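Local coordinates for cobalamin biosynthesis protein CobN (Mycobacterium tuberculosis, PDB 7C6O) that is the large, catalytic subunit of cobaltochelatase, which probably inserts cobalt into the corrin ring during cobalamin biosynthesis, at residues A[389-394]-A[1136-1141]; A[847-852]-A[915-920]. All coordinates share one frame; numbering follows the deposited sequence.

Contact 1 (A[389-394]-A[1136-1141])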
ATOM      1  N   LEU A 389      -8.343  14.470  -5.967  1.00 18.12           N
ATOM      2  CA  LEU A 389      -9.104  15.167  -4.942  1.00 16.11           C
ATOM      3  C   LEU A 389      -8.958  16.675  -5.090  1.00 15.85           C
ATOM      4  O   LEU A 389      -7.853  17.186  -5.303  1.00 14.82           O
ATOM      5  CB  LEU A 389      -8.639  14.734  -3.543  1.00 14.66           C
ATOM      6  CG  LEU A 389      -9.423  15.249  -2.335  1.00 17.01           C
ATOM      7  CD1 LEU A 389     -10.795  14.599  -2.275  1.00 17.34           C
ATOM      8  CD2 LEU A 389      -8.649  14.992  -1.047  1.00 20.09           C
ATOM      9  N   ASP A 390     -10.081  17.383  -4.975  1.00 14.81           N
ATOM     10  CA  ASP A 390     -10.078  18.841  -4.848  1.00 14.69           C
ATOM     11  C   ASP A 390      -9.773  19.152  -3.387  1.00 15.15           C
ATOM     12  O   ASP A 390     -10.670  19.262  -2.547  1.00 10.45           O
ATOM     13  CB  ASP A 390     -11.413  19.432  -5.293  1.00 15.26           C
ATOM     14  CG  ASP A 390     -11.398  20.958  -5.363  1.00 17.95           C
ATOM     15  OD1 ASP A 390     -10.595  21.603  -4.655  1.00 16.93           O
ATOM     16  OD2 ASP A 390     -12.212  21.518  -6.126  1.00 16.30           O
ATOM     17  N   THR A 391      -8.482  19.289  -3.084  1.00 14.46           N
ATOM     18  CA  THR A 391      -8.056  19.502  -1.700  1.00 17.93           C
ATOM     19  C   THR A 391      -8.609  20.788  -1.096  1.00 18.71           C
ATOM     20  O   THR A 391      -9.094  20.742   0.049  1.00 17.43           O
ATOM     21  CB  THR A 391      -6.525  19.469  -1.624  1.00 21.14           C
ATOM     22  OG1 THR A 391      -6.012  18.691  -2.711  1.00 27.29           O
ATOM     23  CG2 THR A 391      -6.069  18.852  -0.310  1.00 21.75           C
ATOM     24  N   PRO A 392      -8.570  21.948  -1.768  1.00 19.80           N
ATOM     25  CA  PRO A 392      -9.129  23.152  -1.130  1.00 19.03           C
ATOM     26  C   PRO A 392     -10.621  23.058  -0.867  1.00 18.19           C
ATOM     27  O   PRO A 392     -11.077  23.445   0.217  1.00 17.85           O
ATOM     28  CB  PRO A 392      -8.794  24.267  -2.131  1.00 15.92           C
ATOM     29  CG  PRO A 392      -7.618  23.750  -2.889  1.00 17.01           C
ATOM     30  CD  PRO A 392      -7.887  22.281  -3.033  1.00 17.36           C
ATOM     31  N   ALA A 393     -11.402  22.555  -1.827  1.00 15.66           N
ATOM     32  CA  ALA A 393     -12.840  22.434  -1.607  1.00 17.92           C
ATOM     33  C   ALA A 393     -13.148  21.397  -0.531  1.00 19.24           C
ATOM     34  O   ALA A 393     -14.084  21.576   0.260  1.00 18.88           O
ATOM     35  CB  ALA A 393     -13.548  22.083  -2.915  1.00 16.09           C
ATOM     36  N   SER A 394     -12.371  20.313  -0.484  1.00 15.88           N
ATOM     37  CA  SER A 394     -12.554  19.311   0.563  1.00 16.78           C
ATOM     38  C   SER A 394     -12.219  19.882   1.934  1.00 19.92           C
ATOM     39  O   SER A 394     -12.906  19.589   2.921  1.00 20.41           O
ATOM     40  CB  SER A 394     -11.692  18.082   0.274  1.00 17.24           C
ATOM     41  OG  SER A 394     -12.063  17.471  -0.950  1.00 17.43           O
ATOM     42  N   GLY A1136     -10.872  25.398  -9.645  1.00 15.76           N
ATOM     43  CA  GLY A1136     -10.045  26.436  -9.046  1.00 16.08           C
ATOM     44  C   GLY A1136      -8.580  26.065  -8.915  1.00 14.49           C
ATOM     45  O   GLY A1136      -7.949  25.572  -9.856  1.00 16.99           O
ATOM     46  N   TYR A1137      -8.034  26.309  -7.718  1.00 14.71           N
ATOM     47  CA  TYR A1137      -6.603  26.134  -7.475  1.00 14.83           C
ATOM     48  C   TYR A1137      -6.142  24.726  -7.835  1.00 16.25           C
ATOM     49  O   TYR A1137      -5.126  24.550  -8.518  1.00 14.10           O
ATOM     50  CB  TYR A1137      -6.288  26.451  -6.009  1.00 15.62           C
ATOM     51  CG  TYR A1137      -4.859  26.171  -5.583  1.00 16.43           C
ATOM     52  CD1 TYR A1137      -4.479  24.910  -5.140  1.00 16.86           C
ATOM     53  CD2 TYR A1137      -3.896  27.172  -5.601  1.00 18.70           C
ATOM     54  CE1 TYR A1137      -3.183  24.650  -4.748  1.00 15.06           C
ATOM     55  CE2 TYR A1137      -2.592  26.920  -5.203  1.00 18.98           C
ATOM     56  CZ  TYR A1137      -2.243  25.654  -4.779  1.00 19.80           C
ATOM     57  OH  TYR A1137      -0.948  25.389  -4.382  1.00 20.88           O
ATOM     58  N   LYS A1138      -6.876  23.709  -7.380  1.00 13.57           N
ATOM     59  CA  LYS A1138      -6.436  22.333  -7.591  1.00 15.32           C
ATOM     60  C   LYS A1138      -6.573  21.922  -9.052  1.00 13.50           C
ATOM     61  O   LYS A1138      -5.741  21.170  -9.571  1.00 14.55           O
ATOM     62  CB  LYS A1138      -7.222  21.388  -6.684  1.00 15.22           C
ATOM     63  CG  LYS A1138      -6.709  19.953  -6.675  1.00 16.02           C
ATOM     64  CD  LYS A1138      -5.222  19.890  -6.358  1.00 17.43           C
ATOM     65  CE  LYS A1138      -4.796  18.483  -5.964  1.00 20.68           C
ATOM     66  NZ  LYS A1138      -5.284  17.455  -6.922  1.00 21.73           N
ATOM     67  N   GLY A1139      -7.614  22.403  -9.734  1.00 15.71           N
ATOM     68  CA  GLY A1139      -7.714  22.158 -11.163  1.00 15.79           C
ATOM     69  C   GLY A1139      -6.536  22.733 -11.926  1.00 15.77           C
ATOM     70  O   GLY A1139      -5.982  22.083 -12.815  1.00 14.29           O
ATOM     71  N   ALA A1140      -6.133  23.957 -11.579  1.00 14.47           N
ATOM     72  CA  ALA A1140      -4.945  24.555 -12.179  1.00 15.20           C
ATOM     73  C   ALA A1140      -3.689  23.782 -11.799  1.00 16.24           C
ATOM     74  O   ALA A1140      -2.777  23.623 -12.619  1.00 16.12           O
ATOM     75  CB  ALA A1140      -4.828  26.015 -11.744  1.00 11.77           C
ATOM     76  N   PHE A1141      -3.630  23.302 -10.554  1.00 12.82           N
ATOM     77  CA  PHE A1141      -2.516  22.474 -10.101  1.00 16.33           C
ATOM     78  C   PHE A1141      -2.346  21.244 -10.985  1.00 15.49           C
ATOM     79  O   PHE A1141      -1.221  20.882 -11.349  1.00 15.51           O
ATOM     80  CB  PHE A1141      -2.755  22.071  -8.642  1.00 18.66           C
ATOM     81  CG  PHE A1141      -1.681  21.194  -8.049  1.00 20.94           C
ATOM     82  CD1 PHE A1141      -1.663  19.828  -8.288  1.00 21.26           C
ATOM     83  CD2 PHE A1141      -0.717  21.733  -7.213  1.00 27.62           C
ATOM     84  CE1 PHE A1141      -0.685  19.022  -7.735  1.00 26.38           C
ATOM     85  CE2 PHE A1141       0.261  20.931  -6.653  1.00 32.05           C
ATOM     86  CZ  PHE A1141       0.276  19.575  -6.915  1.00 29.98           C
TER
HETATM   87  O   HOH W   1      -9.529  23.760  -5.806  1.00 13.26           O

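Contact 2 (A[847-852]-A[915-920])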
ATOM      1  N   PRO A 847      -1.005 -10.971   1.449  1.00 13.52           N
ATOM      2  CA  PRO A 847       0.248 -10.878   0.684  1.00 16.16           C
ATOM      3  C   PRO A 847       0.856 -12.222   0.334  1.00 16.32           C
ATOM      4  O   PRO A 847       1.773 -12.263  -0.497  1.00 16.41           O
ATOM      5  CB  PRO A 847       1.165 -10.082   1.618  1.00 16.00           C
ATOM      6  CG  PRO A 847       0.664 -10.427   2.990  1.00 14.97           C
ATOM      7  CD  PRO A 847      -0.832 -10.561   2.855  1.00 12.96           C
ATOM      8  N   LYS A 848       0.392 -13.314   0.941  1.00 16.49           N
ATOM      9  CA  LYS A 848       0.836 -14.655   0.585  1.00 15.49           C
ATOM     10  C   LYS A 848      -0.034 -15.297  -0.487  1.00 18.74           C
ATOM     11  O   LYS A 848       0.209 -16.452  -0.857  1.00 19.03           O
ATOM     12  CB  LYS A 848       0.864 -15.547   1.835  1.00 15.26           C
ATOM     13  CG  LYS A 848       1.867 -15.093   2.891  1.00 19.46           C
ATOM     14  CD  LYS A 848       1.615 -15.758   4.240  1.00 21.95           C
ATOM     15  CE  LYS A 848       1.881 -17.254   4.189  1.00 27.53           C
ATOM     16  NZ  LYS A 848       3.311 -17.559   3.903  1.00 31.44           N
ATOM     17  N   ALA A 849      -1.036 -14.576  -0.996  1.00 19.78           N
ATOM     18  CA  ALA A 849      -1.971 -15.103  -1.982  1.00 18.35           C
ATOM     19  C   ALA A 849      -1.892 -14.345  -3.302  1.00 17.62           C
ATOM     20  O   ALA A 849      -2.880 -14.261  -4.038  1.00 16.35           O
ATOM     21  CB  ALA A 849      -3.399 -15.077  -1.438  1.00 16.03           C
ATOM     22  N   VAL A 850      -0.725 -13.785  -3.614  1.00 16.03           N
ATOM     23  CA  VAL A 850      -0.528 -13.080  -4.879  1.00 16.56           C
ATOM     24  C   VAL A 850       0.649 -13.715  -5.613  1.00 17.46           C
ATOM     25  O   VAL A 850       1.682 -14.014  -4.994  1.00 19.17           O
ATOM     26  CB  VAL A 850      -0.325 -11.569  -4.662  1.00 17.99           C
ATOM     27  CG1 VAL A 850      -1.589 -10.940  -4.091  1.00 17.33           C
ATOM     28  CG2 VAL A 850       0.855 -11.294  -3.748  1.00 21.07           C
ATOM     29  N   PRO A 851       0.540 -13.962  -6.927  1.00 18.33           N
ATOM     30  CA  PRO A 851      -0.637 -13.653  -7.746  1.00 17.20           C
ATOM     31  C   PRO A 851      -1.802 -14.617  -7.540  1.00 19.99           C
ATOM     32  O   PRO A 851      -1.592 -15.809  -7.303  1.00 17.80           O
ATOM     33  CB  PRO A 851      -0.102 -13.768  -9.175  1.00 15.14           C
ATOM     34  CG  PRO A 851       0.987 -14.782  -9.070  1.00 15.46           C
ATOM     35  CD  PRO A 851       1.630 -14.547  -7.730  1.00 16.00           C
ATOM     36  N   SER A 852      -3.021 -14.088  -7.619  1.00 19.30           N
ATOM     37  CA  SER A 852      -4.195 -14.939  -7.675  1.00 21.15           C
ATOM     38  C   SER A 852      -4.253 -15.650  -9.025  1.00 21.68           C
ATOM     39  O   SER A 852      -3.483 -15.362  -9.947  1.00 19.68           O
ATOM     40  CB  SER A 852      -5.468 -14.121  -7.458  1.00 21.15           C
ATOM     41  OG  SER A 852      -5.731 -13.279  -8.570  1.00 19.88           O
ATOM     42  N   SER A 915      -6.577 -22.168   1.152  1.00 32.58           N
ATOM     43  CA  SER A 915      -6.265 -20.800   1.550  1.00 27.91           C
ATOM     44  C   SER A 915      -6.088 -19.851   0.369  1.00 25.13           C
ATOM     45  O   SER A 915      -6.053 -18.632   0.582  1.00 20.33           O
ATOM     46  CB  SER A 915      -4.991 -20.781   2.395  1.00 27.06           C
ATOM     47  OG  SER A 915      -3.873 -21.168   1.610  1.00 28.08           O
ATOM     48  N   ARG A 916      -5.975 -20.377  -0.852  1.00 23.29           N
ATOM     49  CA  ARG A 916      -5.688 -19.634  -2.078  1.00 24.36           C
ATOM     50  C   ARG A 916      -4.302 -19.008  -2.071  1.00 22.01           C
ATOM     51  O   ARG A 916      -4.002 -18.168  -2.929  1.00 20.94           O
ATOM     52  CB  ARG A 916      -6.742 -18.557  -2.360  1.00 26.04           C
ATOM     53  CG  ARG A 916      -8.160 -19.102  -2.364  1.00 31.10           C
ATOM     54  CD  ARG A 916      -9.173 -18.044  -2.743  1.00 33.41           C
ATOM     55  NE  ARG A 916     -10.535 -18.527  -2.553  1.00 37.31           N
ATOM     56  CZ  ARG A 916     -11.626 -17.823  -2.836  1.00 37.55           C
ATOM     57  NH1 ARG A 916     -11.515 -16.596  -3.329  1.00 35.85           N
ATOM     58  NH2 ARG A 916     -12.826 -18.347  -2.626  1.00 37.55           N
ATOM     59  N   ARG A 917      -3.439 -19.408  -1.143  1.00 20.51           N
ATOM     60  CA  ARG A 917      -2.101 -18.847  -1.061  1.00 20.94           C
ATOM     61  C   ARG A 917      -1.155 -19.565  -2.018  1.00 22.06           C
ATOM     62  O   ARG A 917      -1.331 -20.747  -2.335  1.00 23.14           O
ATOM     63  CB  ARG A 917      -1.584 -18.928   0.379  1.00 19.25           C
ATOM     64  CG  ARG A 917      -2.393 -18.059   1.345  1.00 20.84           C
ATOM     65  CD  ARG A 917      -1.845 -18.069   2.765  1.00 21.37           C
ATOM     66  NE  ARG A 917      -2.161 -16.818   3.453  1.00 21.20           N
ATOM     67  CZ  ARG A 917      -1.848 -16.547   4.717  1.00 23.56           C
ATOM     68  NH1 ARG A 917      -1.213 -17.447   5.458  1.00 25.32           N
ATOM     69  NH2 ARG A 917      -2.175 -15.372   5.242  1.00 21.16           N
ATOM     70  N   VAL A 918      -0.158 -18.828  -2.501  1.00 20.08           N
ATOM     71  CA  VAL A 918       0.874 -19.400  -3.359  1.00 20.60           C
ATOM     72  C   VAL A 918       1.878 -20.121  -2.472  1.00 20.89           C
ATOM     73  O   VAL A 918       2.448 -19.527  -1.551  1.00 18.76           O
ATOM     74  CB  VAL A 918       1.561 -18.321  -4.208  1.00 20.23           C
ATOM     75  CG1 VAL A 918       2.652 -18.944  -5.070  1.00 19.03           C
ATOM     76  CG2 VAL A 918       0.538 -17.595  -5.074  1.00 23.46           C
ATOM     77  N   ILE A 919       2.090 -21.408  -2.740  1.00 24.01           N
ATOM     78  CA  ILE A 919       2.913 -22.249  -1.879  1.00 26.44           C
ATOM     79  C   ILE A 919       4.142 -22.806  -2.579  1.00 24.25           C
ATOM     80  O   ILE A 919       5.050 -23.296  -1.893  1.00 25.16           O
ATOM     81  CB  ILE A 919       2.088 -23.403  -1.271  1.00 28.19           C
ATOM     82  CG1 ILE A 919       1.535 -24.302  -2.378  1.00 31.86           C
ATOM     83  CG2 ILE A 919       0.955 -22.856  -0.414  1.00 26.46           C
ATOM     84  CD1 ILE A 919       0.751 -25.489  -1.865  1.00 35.15           C
ATOM     85  N   ASP A 920       4.217 -22.749  -3.906  1.00 24.29           N
ATOM     86  CA  ASP A 920       5.360 -23.308  -4.618  1.00 23.74           C
ATOM     87  C   ASP A 920       5.403 -22.727  -6.027  1.00 23.79           C
ATOM     88  O   ASP A 920       4.564 -21.910  -6.415  1.00 22.67           O
ATOM     89  CB  ASP A 920       5.291 -24.839  -4.652  1.00 27.51           C
ATOM     90  CG  ASP A 920       6.660 -25.486  -4.578  1.00 31.53           C
ATOM     91  OD1 ASP A 920       7.655 -24.822  -4.934  1.00 33.10           O
ATOM     92  OD2 ASP A 920       6.740 -26.660  -4.162  1.00 35.62           O
TER
HETATM   93  O   HOH W   2       3.341 -16.740  -1.251  1.00 20.59           O
HETATM   94  O   HOH W   3       2.117 -19.430   1.309  1.00 30.06           O
HETATM   95  O   HOH W   4      -4.691 -16.430  -4.658  1.00 21.54           O

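Contact 1 (A[389-394]-A[1136-1141])
Lys1138 NZ is gripped by three acceptors where the N-terminal ends of helices 391-405 and 1136-1157 meet. Lys1138 NZ donates to Leu389 O at 3.0 Å, pairs with Glu1142 in a salt bridge, and gives a further hydrogen bond to Ala386 O. The carbonyl of Leu389 takes the ammonium at a C=O...N angle of 152°, with the donor tilted from the carbonyl plane. The lysine leaves its helix with CG anti to the backbone N (chi1 -172°). Bends at chi2 and chi4 then curl the chain, and its methylenes lie along the backbone of Leu389 and the start of helix 391-405. Lys1138 CG comes within 3.3 Å of Leu389 O, and Lys1138 CE passes Thr391 OG1 at 3.5 Å. That hydroxyl is hydrogen-bonded elsewhere, to Gly384 O.

Asp390 is the N-cap of helix 391-405. Asp390 OD1 accepts from Ala393 N at 3.1 Å, an almost straight bond that arrives from above the carboxylate plane. Asp390 OD1 also accepts from a water whose oxygen is 2.7 Å away, and this water in turn accepts from Lys1138 N. One carboxylate oxygen therefore caps its own helix and, through the water, is linked to the backbone N of Lys1138. Asp390 OD2 is hydrogen-bonded to His1135 ND1, next to Gly1136 in sequence. Asp390 O is also held twice, by the backbone N and the hydroxyl of Ser394.

Pro392 supplies the apolar part of this buried contact. Its ring crosses both Tyr1137 and Lys1138 at about a right angle. Ile424 of helix 420-431 touches both Pro392 and Tyr1137, while the phenol hydroxyl is bound to Ile383 O. Pro392 CD rests 3.8 Å from Lys1138 CB, and the neighbouring Pro392 CG lies 4.0 Å from Tyr1137 CD1, obliquely to the ring.

Contact 2 (A[847-852]-A[915-920])
A two-stranded antiparallel hairpin, 907-911 with 918-923, meets the loop that leads into helix 853-874. The link is a backbone bond near the start of strand 918-923: Val918 N donates to Lys848 O at 2.9 Å. Beside it the backbones touch, with Ala849 CA 3.9 Å from Arg917 CA. A water lies between Ala849 O and Arg916 O, though its approach to Arg916 O is doubtfully short.

Lys848 and Arg917 pack despite their like charges. The lysine lies over one face of the Arg917 guanidinium, with Lys848 CD 3.5 Å above the plane and over the centre. Bends at chi3 and chi4 turn the ammonium aside, and Lys848 NZ stays 4.8 Å from Arg917 NH1. Arg917 is extended from CG to NE, and its NE forms a salt bridge with Asp846, which probably offsets the charge.

Val918 packs on Pro851, which follows a cis peptide bond. With Val918 CG2 anti to the carbonyl carbon, that methyl comes 3.6 Å from Pro851 O and 4.2 Å from Pro851 CD. Trp911 NE1 of the partner strand donates to the same Pro851 oxygen.

Strand 907-911 and helix 949-963 both pack on the contact: Pro909 touches Pro851, Met954 touches Val918 and His950 touches Lys848. Helix 305-313 adds Ala309 against Lys848.

In the fold
The two contacts hold different elements and lie on opposite sides of the chain's centre, their own centres about 40 Å apart. Contact 2 is nested in sequence within the long loop closed by contact 1. All the touching residues of contact 1 are buried. It joins two helix starts through side-chain polar bonds, and a lysine and an aspartate each serve several partners. Contact 2 is partly buried and nearer the centre of the chain. It joins a loop to a hairpin by a main-chain bond and by packing, with a partly exposed lysine whose methylenes cover a guanidinium face.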